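Penicillin-binding protein A (Mycobacterium tuberculosis, PDB 3UN7) probably cross-links the peptidoglycan of the mycobacterial cell wall as a penicillin-binding D,D-transpeptidase and takes part in controlling cell length. Local coordinates at residues A[59-64]-A[155-160]; A[150-155]-A[178-183]; A[285-290]-A[336-341]; A[373-378]-A[389-394]; A[406-411]-A[431-436]. All blocks are in the same frame, centred on the assembly; numbering follows the deposited sequence.

Contact 1. Residues A[59-64]-A[155-160]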
# COMPACT_ATOMS: atom_id res chain seq x y z
N THR A 59 -9.08 10.05 6.77
CA THR A 59 -9.81 11.31 7.00
C THR A 59 -8.92 12.53 6.77
O THR A 59 -9.37 13.52 6.21
CB THR A 59 -10.44 11.39 8.41
OG1 THR A 59 -9.40 11.39 9.39
CG2 THR A 59 -11.41 10.22 8.67
N GLY A 60 -7.67 12.45 7.21
CA GLY A 60 -6.84 13.62 7.41
C GLY A 60 -7.46 14.49 8.50
O GLY A 60 -8.21 14.00 9.36
N PHE A 61 -7.14 15.78 8.48
CA PHE A 61 -7.68 16.71 9.49
C PHE A 61 -8.38 17.89 8.87
O PHE A 61 -8.22 18.19 7.68
CB PHE A 61 -6.60 17.16 10.50
CG PHE A 61 -5.46 17.95 9.89
CD1 PHE A 61 -5.60 19.30 9.61
CD2 PHE A 61 -4.24 17.34 9.66
CE1 PHE A 61 -4.54 20.04 9.08
CE2 PHE A 61 -3.17 18.06 9.11
CZ PHE A 61 -3.32 19.41 8.83
N TYR A 62 -9.20 18.55 9.66
CA TYR A 62 -9.82 19.78 9.23
C TYR A 62 -9.61 20.76 10.37
O TYR A 62 -10.16 20.59 11.47
CB TYR A 62 -11.30 19.52 8.92
CG TYR A 62 -12.08 20.70 8.37
CD1 TYR A 62 -11.92 21.10 7.06
CD2 TYR A 62 -13.04 21.35 9.16
CE1 TYR A 62 -12.66 22.15 6.53
CE2 TYR A 62 -13.78 22.41 8.64
CZ TYR A 62 -13.59 22.81 7.32
OH TYR A 62 -14.30 23.86 6.76
N SER A 63 -8.80 21.78 10.10
CA SER A 63 -8.25 22.64 11.14
C SER A 63 -8.50 24.12 10.85
O SER A 63 -8.31 24.57 9.72
CB SER A 63 -6.74 22.39 11.25
OG SER A 63 -6.10 23.40 12.02
N LEU A 64 -8.90 24.86 11.88
CA LEU A 64 -9.06 26.31 11.75
C LEU A 64 -7.78 27.01 11.30
O LEU A 64 -7.82 27.91 10.45
CB LEU A 64 -9.52 26.90 13.07
CG LEU A 64 -10.98 26.75 13.44
CD1 LEU A 64 -11.19 27.24 14.86
CD2 LEU A 64 -11.84 27.55 12.47
N ASN A 155 -8.02 15.06 16.06
CA ASN A 155 -8.80 15.88 17.02
C ASN A 155 -7.98 17.04 17.55
O ASN A 155 -8.53 18.09 17.88
CB ASN A 155 -9.33 15.03 18.18
CG ASN A 155 -10.42 14.09 17.73
OD1 ASN A 155 -11.50 14.53 17.35
ND2 ASN A 155 -10.12 12.78 17.74
N LEU A 156 -6.67 16.84 17.63
CA LEU A 156 -5.74 17.89 18.05
C LEU A 156 -5.77 19.12 17.16
O LEU A 156 -5.76 20.27 17.65
CB LEU A 156 -4.32 17.33 18.08
CG LEU A 156 -3.96 16.44 19.28
CD1 LEU A 156 -2.56 15.80 19.10
CD2 LEU A 156 -4.05 17.21 20.61
N LEU A 157 -5.77 18.88 15.85
CA LEU A 157 -5.77 19.95 14.84
C LEU A 157 -7.17 20.52 14.60
O LEU A 157 -7.30 21.63 14.11
CB LEU A 157 -5.07 19.46 13.56
CG LEU A 157 -3.59 19.18 13.90
CD1 LEU A 157 -2.78 18.66 12.72
CD2 LEU A 157 -2.92 20.42 14.47
N ALA A 158 -8.19 19.78 15.03
CA ALA A 158 -9.57 20.25 14.99
C ALA A 158 -9.95 21.08 16.24
O ALA A 158 -11.08 21.58 16.34
CB ALA A 158 -10.51 19.06 14.81
N SER A 159 -9.01 21.24 17.16
CA SER A 159 -9.26 22.09 18.32
C SER A 159 -9.55 23.52 17.90
O SER A 159 -8.98 24.03 16.94
CB SER A 159 -8.08 22.06 19.28
OG SER A 159 -8.30 22.97 20.33
N HIS A 160 -10.44 24.19 18.62
CA HIS A 160 -10.69 25.59 18.31
C HIS A 160 -9.75 26.51 19.05
O HIS A 160 -9.76 27.72 18.82
CB HIS A 160 -12.16 25.96 18.54
CG HIS A 160 -13.08 25.32 17.54
ND1 HIS A 160 -14.40 25.70 17.40
CD2 HIS A 160 -12.86 24.35 16.63
CE1 HIS A 160 -14.96 24.97 16.45
NE2 HIS A 160 -14.05 24.14 15.96
O HOH W 1 -9.30 23.50 14.40
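Phe61, Ser63 and Leu64 pack on Leu157, Ala158 and His160 in a partly buried interdomain contact. The first segment belongs to the N-terminal dimerisation domain. The second belongs to the transpeptidase domain, at the end of the short helix 154-157. Leu157 is central. Its CD1 lies over one face of the Phe61 ring, 3.6 Å above the plane and shifted toward the rim. This is a CH-pi contact, and CD2 of Phe61 and CD1 of Leu157 are 3.6 Å apart. Phe61 CG sits between the backbone N and the carbonyl carbon (chi1 63°). A second CH-pi contact joins Leu64 and His160. CD1 of Leu64 sits over a face of the imidazole, 3.8 Å from CD2 of His160.

Between the two pairs the backbones are joined through a water. Leu64 N donates to it at 2.9 Å. The water can turn its protons to Leu157 O (2.8 Å) and Ser159 O (2.6 Å), but other acceptors compete for them. Ser63 OG lies near Leu157 O, but its hydrogen bonds go to Gln165 and to Tyr66 N. Ala158 CA adds a C-H...O contact to Tyr62 O at 3.6 Å. Helix 162-174 touches Phe61 through Trp169 and Leu64 through Gln165. Strand 45-48 lies against Ala158 and His160.

Contact 2. Residues A[150-155]-A[178-183]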
# COMPACT_ATOMS: atom_id res chain seq x y z
N PRO A 150 3.74 5.22 12.69
CA PRO A 150 2.82 5.75 13.70
C PRO A 150 1.81 6.68 13.03
O PRO A 150 2.01 7.09 11.89
CB PRO A 150 3.75 6.55 14.64
CG PRO A 150 4.92 6.94 13.77
CD PRO A 150 5.11 5.74 12.86
N SER A 151 0.71 6.98 13.72
CA SER A 151 -0.27 7.93 13.21
C SER A 151 -0.42 9.04 14.24
O SER A 151 0.38 9.13 15.17
CB SER A 151 -1.59 7.22 12.94
OG SER A 151 -2.45 8.03 12.14
N TYR A 152 -1.43 9.89 14.08
CA TYR A 152 -1.62 11.05 14.94
C TYR A 152 -3.11 11.23 15.17
O TYR A 152 -3.93 10.60 14.50
CB TYR A 152 -1.04 12.31 14.29
CG TYR A 152 -1.82 12.76 13.09
CD1 TYR A 152 -2.77 13.79 13.20
CD2 TYR A 152 -1.66 12.13 11.86
CE1 TYR A 152 -3.53 14.18 12.11
CE2 TYR A 152 -2.41 12.52 10.76
CZ TYR A 152 -3.34 13.54 10.89
OH TYR A 152 -4.07 13.94 9.80
N ASP A 153 -3.46 12.11 16.09
CA ASP A 153 -4.86 12.34 16.42
C ASP A 153 -5.37 13.63 15.76
O ASP A 153 -5.06 14.72 16.22
CB ASP A 153 -5.00 12.40 17.95
CG ASP A 153 -6.41 12.66 18.41
OD1 ASP A 153 -7.32 12.79 17.57
OD2 ASP A 153 -6.61 12.72 19.64
N PRO A 154 -6.16 13.52 14.66
CA PRO A 154 -6.69 14.73 14.02
C PRO A 154 -7.55 15.60 14.93
O PRO A 154 -7.75 16.76 14.61
CB PRO A 154 -7.54 14.17 12.86
CG PRO A 154 -6.88 12.84 12.55
CD PRO A 154 -6.58 12.31 13.93
N ASN A 155 -8.02 15.06 16.06
CA ASN A 155 -8.80 15.88 17.02
C ASN A 155 -7.98 17.04 17.55
O ASN A 155 -8.53 18.09 17.88
CB ASN A 155 -9.33 15.03 18.18
CG ASN A 155 -10.42 14.09 17.73
OD1 ASN A 155 -11.50 14.53 17.35
ND2 ASN A 155 -10.12 12.78 17.74
N SER A 178 7.71 11.16 11.97
CA SER A 178 6.76 11.79 11.02
C SER A 178 5.38 11.13 10.96
O SER A 178 4.99 10.59 9.94
CB SER A 178 7.38 11.88 9.62
OG SER A 178 6.61 12.76 8.82
N PRO A 179 4.62 11.18 12.06
CA PRO A 179 3.30 10.52 12.06
C PRO A 179 2.27 11.18 11.13
O PRO A 179 1.29 10.55 10.76
CB PRO A 179 2.86 10.58 13.52
CG PRO A 179 3.61 11.72 14.09
CD PRO A 179 4.91 11.84 13.35
N LEU A 180 2.52 12.42 10.72
CA LEU A 180 1.67 13.08 9.74
C LEU A 180 1.76 12.41 8.36
O LEU A 180 0.84 12.51 7.55
CB LEU A 180 2.02 14.57 9.65
CG LEU A 180 1.50 15.44 10.80
CD1 LEU A 180 2.11 16.84 10.70
CD2 LEU A 180 -0.03 15.54 10.79
N THR A 181 2.89 11.76 8.09
CA THR A 181 3.09 11.13 6.78
C THR A 181 2.11 9.96 6.59
O THR A 181 1.94 9.10 7.48
CB THR A 181 4.56 10.69 6.58
OG1 THR A 181 5.41 11.83 6.77
CG2 THR A 181 4.81 10.15 5.17
N ASN A 182 1.42 9.95 5.45
CA ASN A 182 0.63 8.80 5.07
C ASN A 182 1.57 7.88 4.30
O ASN A 182 1.75 8.03 3.10
CB ASN A 182 -0.60 9.19 4.23
CG ASN A 182 -1.44 8.00 3.85
OD1 ASN A 182 -0.99 6.86 3.95
ND2 ASN A 182 -2.68 8.25 3.42
N ARG A 183 2.19 6.96 5.04
CA ARG A 183 3.20 6.06 4.49
C ARG A 183 2.68 5.13 3.40
O ARG A 183 3.45 4.65 2.57
CB ARG A 183 3.84 5.24 5.62
CG ARG A 183 4.77 6.07 6.49
CD ARG A 183 5.34 5.32 7.70
NE ARG A 183 6.58 5.97 8.14
CZ ARG A 183 6.64 7.07 8.90
NH1 ARG A 183 7.84 7.58 9.19
NH2 ARG A 183 5.53 7.67 9.36
O HOH W 2 2.66 7.36 9.36
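Tyr152 sets CG between its backbone N and carbonyl carbon (chi1 69°), while Leu180 holds CG anti to its carbonyl carbon (chi1 -76°), and the two side chains meet at about a right angle. CD2 of Leu180 stands 3.7 Å above the plane of the Tyr152 ring, over its centre, in a CH-pi contact. At the edge of the same ring, Pro179 O lies 3.5 Å from Tyr152 CD2. Pro179 itself packs on the backbone of the other segment, with its CB 3.3 Å from Ser151 O.

Ser178 to Thr181 form a type I beta turn in the loop between helix 162-174 and helix 196-205. Segment 150-155 leads out of strand 143-149, an edge strand of the five-stranded sheet of the transpeptidase domain, and Pro150 follows a cis peptide bond.

Arg183 ties the turn together. Its NH2 donates to Ser178 O at 3.0 Å. Thr181 N reaches that oxygen from the opposite face of the carbonyl plane. NH2 also donates to a water at 2.9 Å, and this water donates to Pro150 O and Thr181 O. Pro150 CD lies over one face of the guanidinium, 4.0 Å from Arg183 NH2. Arg183 NE forms a salt bridge with Glu432.

Contact 3. Residues A[285-290]-A[336-341]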
# COMPACT_ATOMS: atom_id res chain seq x y z
N THR A 285 -7.00 9.19 -5.99
CA THR A 285 -7.85 8.11 -5.47
C THR A 285 -9.14 8.49 -4.71
O THR A 285 -9.88 7.59 -4.35
CB THR A 285 -7.04 7.15 -4.54
OG1 THR A 285 -6.51 7.90 -3.45
CG2 THR A 285 -5.90 6.42 -5.31
N PRO A 286 -9.44 9.80 -4.49
CA PRO A 286 -8.93 11.10 -4.97
C PRO A 286 -7.72 11.64 -4.21
O PRO A 286 -7.28 12.76 -4.50
CB PRO A 286 -10.11 12.02 -4.71
CG PRO A 286 -10.66 11.47 -3.40
CD PRO A 286 -10.56 9.99 -3.55
N LEU A 287 -7.19 10.86 -3.26
CA LEU A 287 -5.91 11.21 -2.63
C LEU A 287 -4.78 11.03 -3.63
O LEU A 287 -4.77 10.05 -4.38
CB LEU A 287 -5.63 10.37 -1.37
CG LEU A 287 -6.70 10.33 -0.29
CD1 LEU A 287 -6.16 9.71 0.98
CD2 LEU A 287 -7.21 11.75 -0.00
N GLN A 288 -3.83 11.96 -3.63
CA GLN A 288 -2.65 11.85 -4.50
C GLN A 288 -1.72 10.75 -3.99
O GLN A 288 -1.48 10.62 -2.78
CB GLN A 288 -1.89 13.18 -4.56
CG GLN A 288 -2.72 14.36 -5.11
CD GLN A 288 -1.87 15.56 -5.53
OE1 GLN A 288 -0.65 15.45 -5.68
NE2 GLN A 288 -2.52 16.70 -5.73
N VAL A 289 -1.20 9.97 -4.92
CA VAL A 289 -0.26 8.89 -4.62
C VAL A 289 1.09 9.26 -5.22
O VAL A 289 1.16 9.71 -6.36
CB VAL A 289 -0.76 7.56 -5.19
CG1 VAL A 289 0.21 6.40 -4.88
CG2 VAL A 289 -2.16 7.26 -4.63
N ALA A 290 2.16 9.07 -4.44
CA ALA A 290 3.53 9.26 -4.91
C ALA A 290 3.81 8.29 -6.05
O ALA A 290 3.39 7.12 -6.00
CB ALA A 290 4.53 9.02 -3.77
N PRO A 336 -7.43 1.97 -8.52
CA PRO A 336 -7.78 1.96 -7.10
C PRO A 336 -8.57 3.21 -6.73
O PRO A 336 -8.30 4.31 -7.23
CB PRO A 336 -6.43 1.91 -6.37
CG PRO A 336 -5.42 2.33 -7.35
CD PRO A 336 -5.99 2.26 -8.75
N TYR A 337 -9.56 3.02 -5.88
CA TYR A 337 -10.33 4.17 -5.44
C TYR A 337 -10.73 4.00 -3.99
O TYR A 337 -10.91 2.87 -3.53
CB TYR A 337 -11.56 4.39 -6.33
CG TYR A 337 -12.62 3.31 -6.32
CD1 TYR A 337 -13.79 3.46 -5.58
CD2 TYR A 337 -12.49 2.16 -7.12
CE1 TYR A 337 -14.79 2.50 -5.59
CE2 TYR A 337 -13.49 1.18 -7.14
CZ TYR A 337 -14.63 1.37 -6.36
OH TYR A 337 -15.64 0.43 -6.35
N LEU A 338 -10.88 5.15 -3.31
CA LEU A 338 -11.16 5.23 -1.88
C LEU A 338 -12.57 5.71 -1.61
O LEU A 338 -13.09 5.53 -0.51
CB LEU A 338 -10.18 6.22 -1.23
CG LEU A 338 -10.19 6.45 0.27
CD1 LEU A 338 -9.99 5.10 0.96
CD2 LEU A 338 -9.04 7.42 0.63
N VAL A 339 -13.18 6.38 -2.59
CA VAL A 339 -14.51 6.94 -2.41
C VAL A 339 -15.52 6.18 -3.27
O VAL A 339 -15.45 6.23 -4.49
CB VAL A 339 -14.55 8.45 -2.68
CG1 VAL A 339 -16.00 9.00 -2.51
CG2 VAL A 339 -13.62 9.18 -1.68
N GLY A 340 -16.44 5.48 -2.61
CA GLY A 340 -17.47 4.71 -3.32
C GLY A 340 -18.64 5.55 -3.78
O GLY A 340 -19.19 5.33 -4.87
N SER A 341 -19.06 6.49 -2.95
CA SER A 341 -20.15 7.38 -3.34
C SER A 341 -20.18 8.69 -2.57
O SER A 341 -19.64 8.79 -1.48
CB SER A 341 -21.52 6.67 -3.26
OG SER A 341 -21.80 6.21 -1.96
O HOH W 3 -12.59 7.41 -5.27
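Leu338 carries this buried contact with Thr285 and Leu287, and its side chain can be followed outward. CB lies 3.4 Å from Thr285 O. From there CG stands anti to the backbone N (chi1 -176°), and the chain heads for Leu287. At the tip, CD2 meets Leu287 CD1 at 3.7 Å and also touches Leu287 CG.

The backbone of the same residue makes the direct polar link. Leu338 N donates to Thr285 O at 2.8 Å. The donor stands nearly along the C=O axis, with a C=O...N angle of 163°. A water donates to Thr285 O as well and accepts from Val339 N at 2.9 Å. Thus one carbonyl oxygen is bound both directly and through solvent to two successive amides.

Next to it, CD of Pro286 rests on CG2 of Val339 at 3.7 Å, and the two side chains cross at about a right angle. The peptide bond before Pro286 is cis. The tight bend is braced on its own side, because Leu287 O accepts from both Thr285 N and Thr285 OG1. Thr285 CG2 points its methyl to Pro336 O, 3.7 Å away.

The contact joins a loop of the transpeptidase domain to the start of strand 339-343 by a hydrogen bond, a water and apolar packing. That strand runs antiparallel to strand 104-107 in the mixed sheet, where Gly340 and Ser341 face Asp106 as a classic beta bulge. Leu71 of helix 70-74 packs on Pro286, Leu287 and Val339, and helix 317-328 touches Pro336 through Glu322.

Contact 4. Residues A[373-378]-A[389-394]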
# COMPACT_ATOMS: atom_id res chain seq x y z
N LEU A 373 3.53 -19.59 -8.47
CA LEU A 373 4.82 -19.32 -7.84
C LEU A 373 4.63 -18.73 -6.43
O LEU A 373 5.31 -19.12 -5.48
CB LEU A 373 5.65 -18.37 -8.72
CG LEU A 373 6.20 -18.98 -10.02
CD1 LEU A 373 7.06 -18.00 -10.82
CD2 LEU A 373 7.02 -20.20 -9.70
N MET A 374 3.69 -17.81 -6.33
CA MET A 374 3.37 -17.13 -5.08
C MET A 374 2.64 -18.03 -4.09
O MET A 374 2.85 -17.93 -2.88
CB MET A 374 2.60 -15.84 -5.38
CG MET A 374 3.48 -14.77 -5.98
SD MET A 374 2.56 -13.28 -6.45
CE MET A 374 2.17 -12.57 -4.85
N VAL A 375 1.80 -18.93 -4.58
CA VAL A 375 1.25 -20.00 -3.72
C VAL A 375 2.39 -20.86 -3.14
O VAL A 375 2.40 -21.20 -1.95
CB VAL A 375 0.21 -20.87 -4.47
CG1 VAL A 375 -0.11 -22.16 -3.68
CG2 VAL A 375 -1.08 -20.06 -4.70
N GLY A 376 3.37 -21.18 -3.98
CA GLY A 376 4.54 -21.94 -3.54
C GLY A 376 5.36 -21.19 -2.50
O GLY A 376 5.75 -21.78 -1.49
N ALA A 377 5.63 -19.91 -2.75
CA ALA A 377 6.38 -19.08 -1.79
C ALA A 377 5.67 -18.97 -0.43
O ALA A 377 6.32 -19.02 0.62
CB ALA A 377 6.61 -17.70 -2.36
N GLU A 378 4.34 -18.83 -0.45
CA GLU A 378 3.61 -18.73 0.81
C GLU A 378 3.86 -19.97 1.66
O GLU A 378 4.08 -19.87 2.87
CB GLU A 378 2.11 -18.53 0.58
CG GLU A 378 1.23 -18.76 1.83
CD GLU A 378 1.26 -17.61 2.84
OE1 GLU A 378 2.00 -16.61 2.65
OE2 GLU A 378 0.53 -17.71 3.85
N GLY A 389 -8.29 -23.49 5.47
CA GLY A 389 -9.15 -23.54 4.28
C GLY A 389 -9.02 -22.32 3.40
O GLY A 389 -9.90 -22.04 2.58
N VAL A 390 -7.94 -21.56 3.58
CA VAL A 390 -7.69 -20.40 2.76
C VAL A 390 -6.28 -20.48 2.21
O VAL A 390 -5.29 -20.47 2.96
CB VAL A 390 -7.96 -19.05 3.49
CG1 VAL A 390 -7.39 -17.88 2.69
CG2 VAL A 390 -9.46 -18.83 3.72
N GLN A 391 -6.20 -20.59 0.89
CA GLN A 391 -4.93 -20.63 0.19
C GLN A 391 -4.48 -19.21 -0.12
O GLN A 391 -5.22 -18.43 -0.73
CB GLN A 391 -5.09 -21.43 -1.11
CG GLN A 391 -3.79 -21.75 -1.79
CD GLN A 391 -3.99 -22.47 -3.11
OE1 GLN A 391 -4.74 -22.01 -3.98
NE2 GLN A 391 -3.33 -23.61 -3.27
N ILE A 392 -3.27 -18.88 0.31
CA ILE A 392 -2.75 -17.52 0.15
C ILE A 392 -1.60 -17.59 -0.85
O ILE A 392 -0.78 -18.50 -0.77
CB ILE A 392 -2.24 -16.95 1.49
CG1 ILE A 392 -3.39 -16.78 2.48
CG2 ILE A 392 -1.51 -15.61 1.30
CD1 ILE A 392 -2.94 -16.36 3.88
N ALA A 393 -1.58 -16.65 -1.79
CA ALA A 393 -0.45 -16.46 -2.68
C ALA A 393 0.29 -15.26 -2.11
O ALA A 393 -0.33 -14.23 -1.84
CB ALA A 393 -0.92 -16.15 -4.10
N SER A 394 1.60 -15.37 -1.94
CA SER A 394 2.34 -14.29 -1.32
C SER A 394 3.77 -14.18 -1.82
O SER A 394 4.28 -15.06 -2.51
CB SER A 394 2.34 -14.48 0.20
OG SER A 394 3.23 -15.53 0.57
O HOH W 4 0.07 -21.13 -0.47
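Val375 of helix 364-379 and Ala393 at the start of strand 393-399 bring their CA atoms within 4.1 Å, and beside them Ser394 N donates to Met374 O in a nearly straight bond of 3.0 Å. The donor stands above the carbonyl plane. Glu378 N makes its helical bond to the same oxygen from the opposite face. CB of Met374 meets CB of Ala393 at 3.8 Å. CG1 of Val375 lies 3.6 Å from NE2 of Gln391, whose extended side chain crosses it at about a right angle. A water donates to both Val375 O and Ile392 O.

Glu378 makes the side-chain polar link. Its CG is anti to the backbone N (chi1 166°), and the chain bends at chi2 (77°) to bring the carboxylate to the strand. Ser394 OG donates to Glu378 OE1 at 2.6 Å, on the anti lone pair. The other oxygen, OE2, lies 3.7 Å from CB of Ile392.

The Lys-Thr-Gly motif of the family follows Ser394 directly, so the helix is fastened to the strand that lines the active site. Tyr414 OH also bonds OE1, and Arg451 forms a salt bridge with OE2. These partners would be expected to stabilise the ionised form of this buried carboxylate.

Contact 5. Residues A[406-411]-A[431-436]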
# COMPACT_ATOMS: atom_id res chain seq x y z
N ARG A 406 24.10 -1.72 4.35
CA ARG A 406 24.69 -2.98 4.82
C ARG A 406 24.62 -3.17 6.33
O ARG A 406 24.80 -4.27 6.84
CB ARG A 406 26.14 -3.14 4.33
CG ARG A 406 26.27 -3.37 2.82
CD ARG A 406 27.04 -4.65 2.51
NE ARG A 406 28.45 -4.58 2.88
CZ ARG A 406 29.30 -5.60 2.79
NH1 ARG A 406 28.89 -6.79 2.33
NH2 ARG A 406 30.57 -5.45 3.15
N HIS A 407 24.34 -2.08 7.05
CA HIS A 407 24.31 -2.11 8.51
C HIS A 407 22.91 -1.82 9.07
O HIS A 407 22.50 -2.43 10.07
CB HIS A 407 25.35 -1.15 9.08
CG HIS A 407 26.76 -1.52 8.73
ND1 HIS A 407 27.30 -1.32 7.48
CD2 HIS A 407 27.75 -2.07 9.48
CE1 HIS A 407 28.55 -1.74 7.46
NE2 HIS A 407 28.85 -2.20 8.66
N THR A 408 22.19 -0.90 8.44
CA THR A 408 20.86 -0.51 8.89
C THR A 408 19.89 -1.70 8.72
O THR A 408 19.94 -2.38 7.69
CB THR A 408 20.36 0.77 8.15
OG1 THR A 408 21.39 1.77 8.19
CG2 THR A 408 19.13 1.35 8.81
N PRO A 409 19.06 -1.98 9.75
CA PRO A 409 18.10 -3.08 9.63
C PRO A 409 17.22 -2.85 8.40
O PRO A 409 16.63 -1.77 8.26
CB PRO A 409 17.25 -2.95 10.91
CG PRO A 409 18.08 -2.19 11.86
CD PRO A 409 18.95 -1.28 11.05
N PRO A 410 17.20 -3.81 7.47
CA PRO A 410 16.36 -3.69 6.28
C PRO A 410 14.87 -3.66 6.59
O PRO A 410 14.46 -4.05 7.68
CB PRO A 410 16.72 -4.95 5.49
CG PRO A 410 18.09 -5.32 5.98
CD PRO A 410 18.02 -5.03 7.43
N HIS A 411 14.07 -3.18 5.64
CA HIS A 411 12.62 -3.20 5.73
C HIS A 411 12.10 -4.62 5.54
O HIS A 411 12.76 -5.44 4.90
CB HIS A 411 12.00 -2.32 4.65
CG HIS A 411 12.43 -0.88 4.72
ND1 HIS A 411 12.58 -0.20 5.90
CD2 HIS A 411 12.73 0.00 3.73
CE1 HIS A 411 12.97 1.04 5.65
NE2 HIS A 411 13.06 1.19 4.34
N VAL A 431 6.92 -3.14 6.96
CA VAL A 431 7.41 -2.86 8.30
C VAL A 431 8.80 -2.27 8.17
O VAL A 431 9.76 -2.98 7.82
CB VAL A 431 7.50 -4.13 9.20
CG1 VAL A 431 8.05 -3.76 10.55
CG2 VAL A 431 6.12 -4.80 9.35
N GLU A 432 8.90 -0.97 8.42
CA GLU A 432 10.19 -0.28 8.35
C GLU A 432 11.16 -0.83 9.40
O GLU A 432 10.80 -0.98 10.57
CB GLU A 432 9.99 1.23 8.53
CG GLU A 432 9.18 1.87 7.41
CD GLU A 432 9.26 3.38 7.40
OE1 GLU A 432 10.34 3.93 7.66
OE2 GLU A 432 8.22 4.01 7.11
N ASN A 433 12.37 -1.15 8.95
CA ASN A 433 13.42 -1.74 9.79
C ASN A 433 12.99 -3.05 10.46
O ASN A 433 13.52 -3.42 11.50
CB ASN A 433 13.91 -0.72 10.83
CG ASN A 433 14.71 0.42 10.19
OD1 ASN A 433 14.27 1.03 9.23
ND2 ASN A 433 15.89 0.70 10.73
N GLY A 434 12.04 -3.74 9.85
CA GLY A 434 11.40 -4.91 10.46
C GLY A 434 12.09 -6.22 10.08
O GLY A 434 11.68 -7.29 10.54
N ALA A 435 13.12 -6.12 9.24
CA ALA A 435 13.84 -7.31 8.78
C ALA A 435 14.44 -8.18 9.89
O ALA A 435 14.95 -7.70 10.90
CB ALA A 435 14.90 -6.96 7.76
N ASP A 436 14.35 -9.47 9.59
CA ASP A 436 14.74 -10.66 10.33
C ASP A 436 16.20 -11.02 10.02
O ASP A 436 16.71 -10.63 8.98
CB ASP A 436 13.90 -11.76 9.68
CG ASP A 436 13.37 -12.74 10.63
OD1 ASP A 436 12.13 -12.72 10.79
OD2 ASP A 436 14.17 -13.55 11.16
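Asn433, His411 and Ala435 bury the most surface where the two loops meet. Asn433 N donates to His411 ND1 at 3.2 Å. The N-H...N angle is 164°, and the donor lies in the plane of the imidazole at its edge. ND1 is thus the acceptor. The Glu432 CA is also close to ND1, at 3.4 Å.

The Asn433 side chain lies against Pro409. Its CG is anti to its own carbonyl carbon (chi1 -70°), and the amide that follows reaches the proline. ND2 is 3.7 Å from Pro409 CD, and CG is 3.5 Å from Pro409 O. The same oxygen receives a C-H...O contact from Asn433 CA at 3.6 Å, and it is also hydrogen-bonded by His401. The ring of His401 stacks on that of His411.

Ala435 is held by its backbone. Its N donates to Pro410 O at 2.9 Å. Its CB packs on the proline ring, 3.5 Å from Pro410 CB. Thr398 of strand 393-399 touches both residues.

Val431 to Gly434 form a type II beta turn, closed by Gly434 N to Val431 O. Asn433 takes the third position with positive phi, as a type II turn requires, and the Glu432-Asn433 peptide presents its N-H to His411. The turn ends strand 425-431, antiparallel to strand 411-418, which begins at His411. The connection to helix 446-458 probably corresponds to the beta5-alpha11 loop, linked to active-site dynamics in the acylated enzyme. Pro410 lies about 9 Å, side chain to side chain, from Ser193, the probable acyl-ester nucleophile, consistent with a place at the rim of the penicillin-binding active site.

In the fold
From the N terminus, contact 1 closes the longest loop, bringing the dimerisation domain onto the start of the transpeptidase domain. Contact 2 opens before contact 1 closes, so the two cross. They share Asn155 and touch where Phe61 meets Tyr152, forming one continuous patch. Contact 3 follows in series and joins a loop of the transpeptidase domain to the mixed sheet. Contact 4 closes a short helix-to-strand connection on the opposite side of the chain's centre from contacts 1 to 3. Contact 5 comes last and spans the hairpin of strands 411-418 and 425-431. It reaches back to contact 2 through a salt bridge, linking residues 178-183 to the turn that follows strand 425-431.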